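PDB 3G9K: capsule biosynthesis protein CapD proenzyme from Bacillus anthracis, which cleaves the poly-gamma-D-glutamate capsule and links it through an amide bond to meso-diaminopimelic acid of the peptidoglycan, also releasing shorter capsule fragments. Local coordinates for residues A[135-139]-A[140-144]; A[160-164]-A[165-169]; A[250-254]-A[255-259]. All coordinates share one frame; numbering follows the deposited sequence.

Interaction 1: A[135-139]-A[140-144]; sequences FKVDD and SLTMR
Leu141 and Asp138 meet where strand 135-136 gives way, after a short connection, to helix 139-152, and they illustrate how a helix start is closed by both polar and apolar partners. The amide N of Leu141 donates to OD1 of Asp138 over 3.0 Å, approaching from above the carboxylate plane, about 40° out of it. Asp138 can do this because its CG sits between its own backbone N and carbonyl carbon (chi1 59°), which folds the carboxylate back over the first turn. Ser140 adds a hydroxyl to the same group: its OG lies 2.8 Å from OD2 and 2.9 Å from OD1 of Asp138, and it has a weak hydrogen bond to Asn170 of the other CapD chain. Asp139 contributes through its backbone, its O accepting from Met143 N at 3.1 Å, while its OD1 is hydrogen-bonded to OG1 of Thr169. One residue earlier, Asp138 O takes the almost straight bond from Thr142 N (3.3 Å, 178°). On the apolar side, Leu141 CD2 reaches the edge of the Phe135 ring, 4.1 Å from CZ, and lies equally far from Val137 CB. Leu173 of strand 172-173 touches all three of these side chains. Here the N-cap aspartate and the hydrophobic residues behind it together form a capped helix N-terminus, joining the two-stranded antiparallel pair 135-136/172-173 to helix 139-152.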
loop_
_atom_site.group_PDB
_atom_site.type_symbol
_atom_site.label_atom_id
_atom_site.label_comp_id
_atom_site.label_asym_id
_atom_site.label_seq_id
_atom_site.Cartn_x
_atom_site.Cartn_y
_atom_site.Cartn_z
ATOM N N PHE A 135 -8.954 13.599 -16.024
ATOM C CA PHE A 135 -9.599 12.295 -15.854
ATOM C C PHE A 135 -10.924 12.502 -15.128
ATOM O O PHE A 135 -11.123 13.510 -14.473
ATOM C CB PHE A 135 -8.709 11.347 -15.044
ATOM C CG PHE A 135 -8.626 11.703 -13.610
ATOM C CD1 PHE A 135 -9.396 11.029 -12.657
ATOM C CD2 PHE A 135 -7.785 12.713 -13.191
ATOM C CE1 PHE A 135 -9.334 11.365 -11.324
ATOM C CE2 PHE A 135 -7.719 13.052 -11.860
ATOM C CZ PHE A 135 -8.518 12.395 -10.928
ATOM N N LYS A 136 -11.842 11.555 -15.274
ATOM C CA LYS A 136 -13.167 11.686 -14.672
ATOM C C LYS A 136 -13.094 11.335 -13.208
ATOM O O LYS A 136 -12.663 10.230 -12.856
ATOM C CB LYS A 136 -14.181 10.769 -15.369
ATOM C CG LYS A 136 -14.918 11.472 -16.534
ATOM C CD LYS A 136 -16.142 10.636 -17.024
ATOM C CE LYS A 136 -17.295 10.586 -15.979
ATOM N NZ LYS A 136 -18.344 9.533 -16.214
ATOM N N VAL A 137 -13.504 12.257 -12.348
ATOM C CA VAL A 137 -13.436 11.972 -10.921
ATOM C C VAL A 137 -14.528 10.957 -10.581
ATOM O O VAL A 137 -15.557 10.889 -11.259
ATOM C CB VAL A 137 -13.432 13.258 -10.008
ATOM C CG1 VAL A 137 -12.843 14.473 -10.733
ATOM C CG2 VAL A 137 -14.769 13.578 -9.460
ATOM N N ASP A 138 -14.250 10.122 -9.587
ATOM C CA ASP A 138 -15.202 9.120 -9.112
ATOM C C ASP A 138 -15.806 9.513 -7.776
ATOM O O ASP A 138 -15.419 10.514 -7.160
ATOM C CB ASP A 138 -14.543 7.730 -9.011
ATOM C CG ASP A 138 -13.342 7.688 -8.082
ATOM O OD1 ASP A 138 -12.976 8.697 -7.465
ATOM O OD2 ASP A 138 -12.727 6.619 -7.984
ATOM N N ASP A 139 -16.753 8.697 -7.322
ATOM C CA ASP A 139 -17.430 8.924 -6.051
ATOM C C ASP A 139 -16.488 8.938 -4.853
ATOM O O ASP A 139 -16.730 9.660 -3.893
ATOM C CB ASP A 139 -18.532 7.876 -5.855
ATOM C CG ASP A 139 -19.642 8.002 -6.899
ATOM O OD1 ASP A 139 -20.410 8.998 -6.851
ATOM O OD2 ASP A 139 -19.733 7.111 -7.783
ATOM N N SER A 140 -15.422 8.153 -4.901
ATOM C CA SER A 140 -14.515 8.065 -3.765
ATOM C C SER A 140 -13.612 9.314 -3.589
ATOM O O SER A 140 -13.295 9.716 -2.469
ATOM C CB SER A 140 -13.642 6.843 -3.919
ATOM O OG SER A 140 -13.023 6.884 -5.203
ATOM N N LEU A 141 -13.161 9.889 -4.686
ATOM C CA LEU A 141 -12.379 11.124 -4.601
ATOM C C LEU A 141 -13.280 12.282 -4.124
ATOM O O LEU A 141 -12.872 13.066 -3.268
ATOM C CB LEU A 141 -11.715 11.465 -5.932
ATOM C CG LEU A 141 -10.923 12.785 -5.960
ATOM C CD1 LEU A 141 -9.865 12.828 -4.878
ATOM C CD2 LEU A 141 -10.304 13.044 -7.323
ATOM N N THR A 142 -14.502 12.389 -4.648
ATOM C CA THR A 142 -15.461 13.375 -4.114
ATOM C C THR A 142 -15.630 13.244 -2.605
ATOM O O THR A 142 -15.435 14.201 -1.868
ATOM C CB THR A 142 -16.839 13.299 -4.809
ATOM O OG1 THR A 142 -16.652 13.348 -6.229
ATOM C CG2 THR A 142 -17.724 14.469 -4.387
HETATM N N MSE A 143 -15.923 12.089 -2.146
HETATM C CA MSE A 143 -16.146 11.877 -0.716
HETATM C C MSE A 143 -14.889 12.132 0.135
HETATM O O MSE A 143 -14.979 12.670 1.237
HETATM C CB MSE A 143 -16.703 10.477 -0.464
HETATM C CG MSE A 143 -16.807 10.122 1.005
HETATM SE SE MSE A 143 -15.231 9.186 1.605
HETATM C CE MSE A 143 -15.972 7.402 1.377
ATOM N N ARG A 144 -13.729 11.677 -0.322
ATOM C CA ARG A 144 -12.479 12.014 0.315
ATOM C C ARG A 144 -12.260 13.517 0.465
ATOM O O ARG A 144 -11.824 13.976 1.531
ATOM C CB ARG A 144 -11.324 11.410 -0.475
ATOM C CG ARG A 144 -11.114 9.946 -0.133
ATOM C CD ARG A 144 -10.304 9.831 1.114
ATOM N NE ARG A 144 -10.652 8.639 1.864
ATOM C CZ ARG A 144 -11.632 8.552 2.760
ATOM N NH1 ARG A 144 -12.390 9.596 3.053
ATOM N NH2 ARG A 144 -11.858 7.397 3.371
#

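Interaction 2: A[160-164]-A[165-169]; sequences FYPNG and EPIET
Between Phe160 and Ile167 the chain doubles back on itself, Phe160 O accepting from Ile167 N over 3.0 Å with the donor about 39° above the carbonyl plane. The reversal is made by two overlapping beta turns: residues 161-164 form a turn close to type II, closed by Gly164 N to Tyr161 O, and residues 162-165 follow with type I' angles, closed by a weak bond from Glu165 N to Pro162 O at 3.3 Å. Asn163 and Gly164 both carry positive phi, as the second turn requires. It is a compact example of how consecutive turns reverse a chain that has no regular helix or strand.

Across the neck of the loop the two prolines do much of the packing. Pro162 CD rests 3.8 Å from Ile167 CB, the two side chains meeting at a slant, and Tyr161 CD2 comes to 4.1 Å from Pro166 CD. Tyr161 keeps CG beside its backbone N (chi1 -63°), and the ring leads off toward helix 139-152, where OH bonds to Leu145 O. Phe160 packs on Leu145 of the same helix, on Leu173 of strand 172-173 and against the ring of Phe34 of the other CapD chain. At the backbone of Tyr161, CA makes a CA-H...O contact of 3.0 Å with Glu165 O. That same carbonyl oxygen lies 2.6 Å from a water molecule, itself 2.7 Å from Pro162 O and placed to donate to both carbonyls, though other acceptors compete for its two protons.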
loop_
_atom_site.group_PDB
_atom_site.type_symbol
_atom_site.label_atom_id
_atom_site.label_comp_id
_atom_site.label_asym_id
_atom_site.label_seq_id
_atom_site.Cartn_x
_atom_site.Cartn_y
_atom_site.Cartn_z
ATOM N N PHE A 160 -9.908 21.411 -6.885
ATOM C CA PHE A 160 -10.531 20.293 -6.185
ATOM C C PHE A 160 -11.858 20.648 -5.541
ATOM O O PHE A 160 -12.622 19.752 -5.179
ATOM C CB PHE A 160 -9.604 19.792 -5.082
ATOM C CG PHE A 160 -8.249 19.410 -5.579
ATOM C CD1 PHE A 160 -8.075 18.253 -6.338
ATOM C CD2 PHE A 160 -7.146 20.201 -5.301
ATOM C CE1 PHE A 160 -6.818 17.895 -6.793
ATOM C CE2 PHE A 160 -5.887 19.852 -5.753
ATOM C CZ PHE A 160 -5.716 18.666 -6.473
ATOM N N TYR A 161 -12.092 21.952 -5.352
ATOM C CA TYR A 161 -13.320 22.466 -4.733
ATOM C C TYR A 161 -13.915 23.575 -5.577
ATOM O O TYR A 161 -13.995 24.690 -5.125
ATOM C CB TYR A 161 -13.060 22.987 -3.332
ATOM C CG TYR A 161 -12.585 21.951 -2.346
ATOM C CD1 TYR A 161 -11.219 21.713 -2.175
ATOM C CD2 TYR A 161 -13.484 21.186 -1.608
ATOM C CE1 TYR A 161 -10.765 20.781 -1.271
ATOM C CE2 TYR A 161 -13.034 20.221 -0.679
ATOM C CZ TYR A 161 -11.668 20.018 -0.530
ATOM O OH TYR A 161 -11.174 19.083 0.375
ATOM N N PRO A 162 -14.357 23.253 -6.794
ATOM C CA PRO A 162 -14.986 24.211 -7.705
ATOM C C PRO A 162 -16.255 24.832 -7.107
ATOM O O PRO A 162 -17.137 24.115 -6.625
ATOM C CB PRO A 162 -15.352 23.338 -8.910
ATOM C CG PRO A 162 -14.454 22.211 -8.831
ATOM C CD PRO A 162 -14.335 21.912 -7.392
ATOM N N ASN A 163 -16.328 26.157 -7.134
ATOM C CA ASN A 163 -17.410 26.898 -6.486
ATOM C C ASN A 163 -17.562 26.558 -5.001
ATOM O O ASN A 163 -18.659 26.624 -4.457
ATOM C CB ASN A 163 -18.731 26.688 -7.242
ATOM C CG ASN A 163 -18.743 27.371 -8.603
ATOM O OD1 ASN A 163 -18.610 28.595 -8.699
ATOM N ND2 ASN A 163 -18.917 26.588 -9.656
ATOM N N GLY A 164 -16.457 26.173 -4.359
ATOM C CA GLY A 164 -16.414 25.954 -2.920
ATOM C C GLY A 164 -16.764 24.572 -2.423
ATOM O O GLY A 164 -16.584 24.285 -1.236
ATOM N N GLU A 165 -17.247 23.710 -3.318
ATOM C CA GLU A 165 -17.678 22.361 -2.965
ATOM C C GLU A 165 -16.794 21.313 -3.652
ATOM O O GLU A 165 -16.237 21.588 -4.705
ATOM C CB GLU A 165 -19.133 22.164 -3.384
ATOM C CG GLU A 165 -20.122 23.160 -2.726
ATOM C CD GLU A 165 -20.407 22.829 -1.289
ATOM O OE1 GLU A 165 -20.894 21.715 -1.026
ATOM O OE2 GLU A 165 -20.138 23.678 -0.402
ATOM N N PRO A 166 -16.679 20.108 -3.063
ATOM C CA PRO A 166 -15.883 19.023 -3.675
ATOM C C PRO A 166 -16.271 18.752 -5.111
ATOM O O PRO A 166 -17.461 18.635 -5.386
ATOM C CB PRO A 166 -16.238 17.793 -2.845
ATOM C CG PRO A 166 -16.789 18.310 -1.562
ATOM C CD PRO A 166 -17.297 19.707 -1.792
ATOM N N ILE A 167 -15.283 18.615 -6.007
ATOM C CA ILE A 167 -15.549 18.327 -7.420
ATOM C C ILE A 167 -16.400 17.064 -7.493
ATOM O O ILE A 167 -16.171 16.102 -6.751
ATOM C CB ILE A 167 -14.236 18.228 -8.279
ATOM C CG1 ILE A 167 -14.570 18.077 -9.766
ATOM C CG2 ILE A 167 -13.343 17.093 -7.792
ATOM C CD1 ILE A 167 -13.379 18.242 -10.728
ATOM N N GLU A 168 -17.418 17.100 -8.345
ATOM C CA GLU A 168 -18.478 16.072 -8.347
ATOM C C GLU A 168 -18.079 14.878 -9.194
ATOM O O GLU A 168 -17.374 15.015 -10.186
ATOM C CB GLU A 168 -19.818 16.655 -8.858
ATOM C CG GLU A 168 -20.295 17.834 -8.044
ATOM C CD GLU A 168 -21.674 18.324 -8.425
ATOM O OE1 GLU A 168 -21.885 18.755 -9.592
ATOM O OE2 GLU A 168 -22.549 18.300 -7.528
ATOM N N THR A 169 -18.526 13.705 -8.770
ATOM C CA THR A 169 -18.378 12.491 -9.545
ATOM C C THR A 169 -18.774 12.763 -10.970
ATOM O O THR A 169 -19.738 13.489 -11.238
ATOM C CB THR A 169 -19.258 11.382 -8.986
ATOM O OG1 THR A 169 -18.813 11.082 -7.660
ATOM C CG2 THR A 169 -19.185 10.129 -9.859
HETATM O O HOH W 1 -17.777 21.498 -6.832
#

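Interaction 3: A[250-254]-A[255-259]; sequences KLAEK and KEVYK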
loop_
_atom_site.group_PDB
_atom_site.type_symbol
_atom_site.label_atom_id
_atom_site.label_comp_id
_atom_site.label_asym_id
_atom_site.label_seq_id
_atom_site.Cartn_x
_atom_site.Cartn_y
_atom_site.Cartn_z
ATOM N N LYS A 250 1.928 -17.116 11.038
ATOM C CA LYS A 250 2.511 -18.338 11.596
ATOM C C LYS A 250 1.859 -18.718 12.936
ATOM O O LYS A 250 1.525 -19.891 13.147
ATOM C CB LYS A 250 4.018 -18.212 11.709
ATOM C CG LYS A 250 4.727 -18.198 10.370
ATOM C CD LYS A 250 6.226 -18.142 10.551
ATOM C CE LYS A 250 6.785 -19.515 10.960
ATOM N NZ LYS A 250 6.864 -20.498 9.839
ATOM N N LEU A 251 1.656 -17.737 13.810
ATOM C CA LEU A 251 0.826 -17.915 15.007
ATOM C C LEU A 251 -0.587 -18.467 14.719
ATOM O O LEU A 251 -1.058 -19.358 15.429
ATOM C CB LEU A 251 0.741 -16.600 15.793
ATOM C CG LEU A 251 1.994 -16.231 16.622
ATOM C CD1 LEU A 251 2.015 -14.754 17.057
ATOM C CD2 LEU A 251 2.070 -17.169 17.850
ATOM N N ALA A 252 -1.278 -17.939 13.692
ATOM C CA ALA A 252 -2.623 -18.409 13.349
ATOM C C ALA A 252 -2.613 -19.841 12.806
ATOM O O ALA A 252 -3.509 -20.630 13.104
ATOM C CB ALA A 252 -3.293 -17.437 12.354
ATOM N N GLU A 253 -1.595 -20.174 12.009
ATOM C CA GLU A 253 -1.375 -21.545 11.559
ATOM C C GLU A 253 -1.202 -22.514 12.750
ATOM O O GLU A 253 -1.882 -23.541 12.833
ATOM C CB GLU A 253 -0.132 -21.620 10.674
ATOM C CG GLU A 253 0.276 -23.039 10.297
ATOM C CD GLU A 253 1.308 -23.106 9.201
ATOM O OE1 GLU A 253 2.033 -22.093 8.966
ATOM O OE2 GLU A 253 1.403 -24.194 8.589
ATOM N N LYS A 254 -0.282 -22.172 13.650
ATOM C CA LYS A 254 0.105 -23.068 14.764
ATOM C C LYS A 254 -1.023 -23.251 15.758
ATOM O O LYS A 254 -1.244 -24.337 16.280
ATOM C CB LYS A 254 1.300 -22.485 15.514
ATOM C CG LYS A 254 1.905 -23.463 16.486
ATOM C CD LYS A 254 3.178 -22.963 17.114
ATOM C CE LYS A 254 3.759 -24.040 18.061
ATOM N NZ LYS A 254 4.453 -23.399 19.196
ATOM N N LYS A 255 -1.731 -22.172 16.034
ATOM C CA LYS A 255 -2.841 -22.206 16.964
ATOM C C LYS A 255 -4.114 -22.704 16.285
ATOM O O LYS A 255 -5.148 -22.837 16.927
ATOM C CB LYS A 255 -3.012 -20.829 17.586
ATOM C CG LYS A 255 -1.716 -20.355 18.253
ATOM C CD LYS A 255 -1.957 -19.231 19.237
ATOM C CE LYS A 255 -0.666 -18.497 19.582
ATOM N NZ LYS A 255 -0.636 -18.151 21.031
ATOM N N GLU A 256 -4.033 -23.017 14.993
ATOM C CA GLU A 256 -5.154 -23.611 14.251
ATOM C C GLU A 256 -6.465 -22.857 14.466
ATOM O O GLU A 256 -7.523 -23.464 14.669
ATOM C CB GLU A 256 -5.339 -25.076 14.638
ATOM C CG GLU A 256 -4.155 -25.947 14.284
ATOM C CD GLU A 256 -4.324 -27.357 14.799
ATOM O OE1 GLU A 256 -4.650 -27.520 16.004
ATOM O OE2 GLU A 256 -4.137 -28.299 13.998
ATOM N N VAL A 257 -6.388 -21.528 14.415
ATOM C CA VAL A 257 -7.559 -20.691 14.632
ATOM C C VAL A 257 -8.624 -20.911 13.576
ATOM O O VAL A 257 -9.796 -20.633 13.813
ATOM C CB VAL A 257 -7.206 -19.204 14.658
ATOM C CG1 VAL A 257 -6.355 -18.911 15.857
ATOM C CG2 VAL A 257 -6.493 -18.798 13.361
ATOM N N TYR A 258 -8.214 -21.410 12.411
ATOM C CA TYR A 258 -9.157 -21.687 11.334
ATOM C C TYR A 258 -10.226 -22.712 11.745
ATOM O O TYR A 258 -11.352 -22.655 11.259
ATOM C CB TYR A 258 -8.446 -22.186 10.083
ATOM C CG TYR A 258 -9.406 -22.353 8.931
ATOM C CD1 TYR A 258 -9.919 -21.238 8.264
ATOM C CD2 TYR A 258 -9.852 -23.617 8.544
ATOM C CE1 TYR A 258 -10.821 -21.381 7.203
ATOM C CE2 TYR A 258 -10.760 -23.774 7.488
ATOM C CZ TYR A 258 -11.241 -22.655 6.825
ATOM O OH TYR A 258 -12.130 -22.810 5.777
ATOM N N LYS A 259 -9.856 -23.646 12.620
ATOM C CA LYS A 259 -10.824 -24.619 13.171
ATOM C C LYS A 259 -12.013 -23.929 13.869
ATOM O O LYS A 259 -13.089 -24.512 13.968
ATOM C CB LYS A 259 -10.120 -25.600 14.119
ATOM C CG LYS A 259 -9.164 -26.584 13.401
ATOM C CD LYS A 259 -8.520 -27.594 14.370
ATOM C CE LYS A 259 -7.871 -28.766 13.627
ATOM N NZ LYS A 259 -7.058 -29.688 14.499
HETATM O O HOH W 2 -5.571 -21.285 11.239
#
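Ala252 and Val257 touch through CB and CG2, 3.6 Å apart, directly beside the bond in which Val257 N donates to Ala252 O over 3.3 Å, in the carbonyl plane. Leu251 and Lys255 form the second pair: the side chains run side by side and point the same way, with CD2 of the leucine only 3.5 Å from CE of the lysine, tighter than ordinary carbon contact. Lys255 CG, beside its own backbone N (chi1 -56°), lets the aliphatic chain start over Leu251 O, which also receives Lys255 N at 3.0 Å. The turn that brings these residues together is a Schellman motif at the C-terminus of helix 242-254. Glu256 takes a left-handed backbone conformation (phi 49°), and its N donates to Glu253 O from well above that carbonyl's plane; this 5→2 bond is enclosed by the 6→1 bond from Val257 N to Ala252 O, and the apolar pair bridging the motif's ends is a textbook companion. One water extends the cap, donating to Ala252 O and accepting from Tyr258 N, each at 2.9 Å. Beyond this, Lys259 NZ reaches back to Glu256 OE2 in a salt bridge, its hydrogen bond weak at 3.3 Å. Leu251 and Val257 both lie on Ile274 of helix 264-284, Lys255 packs on Ile277 of the same helix, and the ring of Tyr258 stacks on His95 of the other CapD chain.

Interactions 1 and 2 are neighbours, their centres about 10 Å apart, and they are tied by polar groups: Asp139 OD1 lies 2.7 Å from Thr169 OG1, and Thr142 OG1 lies 2.8 Å from Ile167 O, both probable hydrogen bonds. The capped helix start is thus fastened to the far end of the turn-rich loop that follows helix 139-152. Interaction 3 stands apart, its centre about 40 Å from that of interaction 1 and 48 Å from that of interaction 2. All three lie in the N-terminal piece of the CapD proenzyme, within its gamma-glutamyltransferase family region, and the other CapD chain of the assembly meets each of them. No catalytic residue or ligand is identified among them.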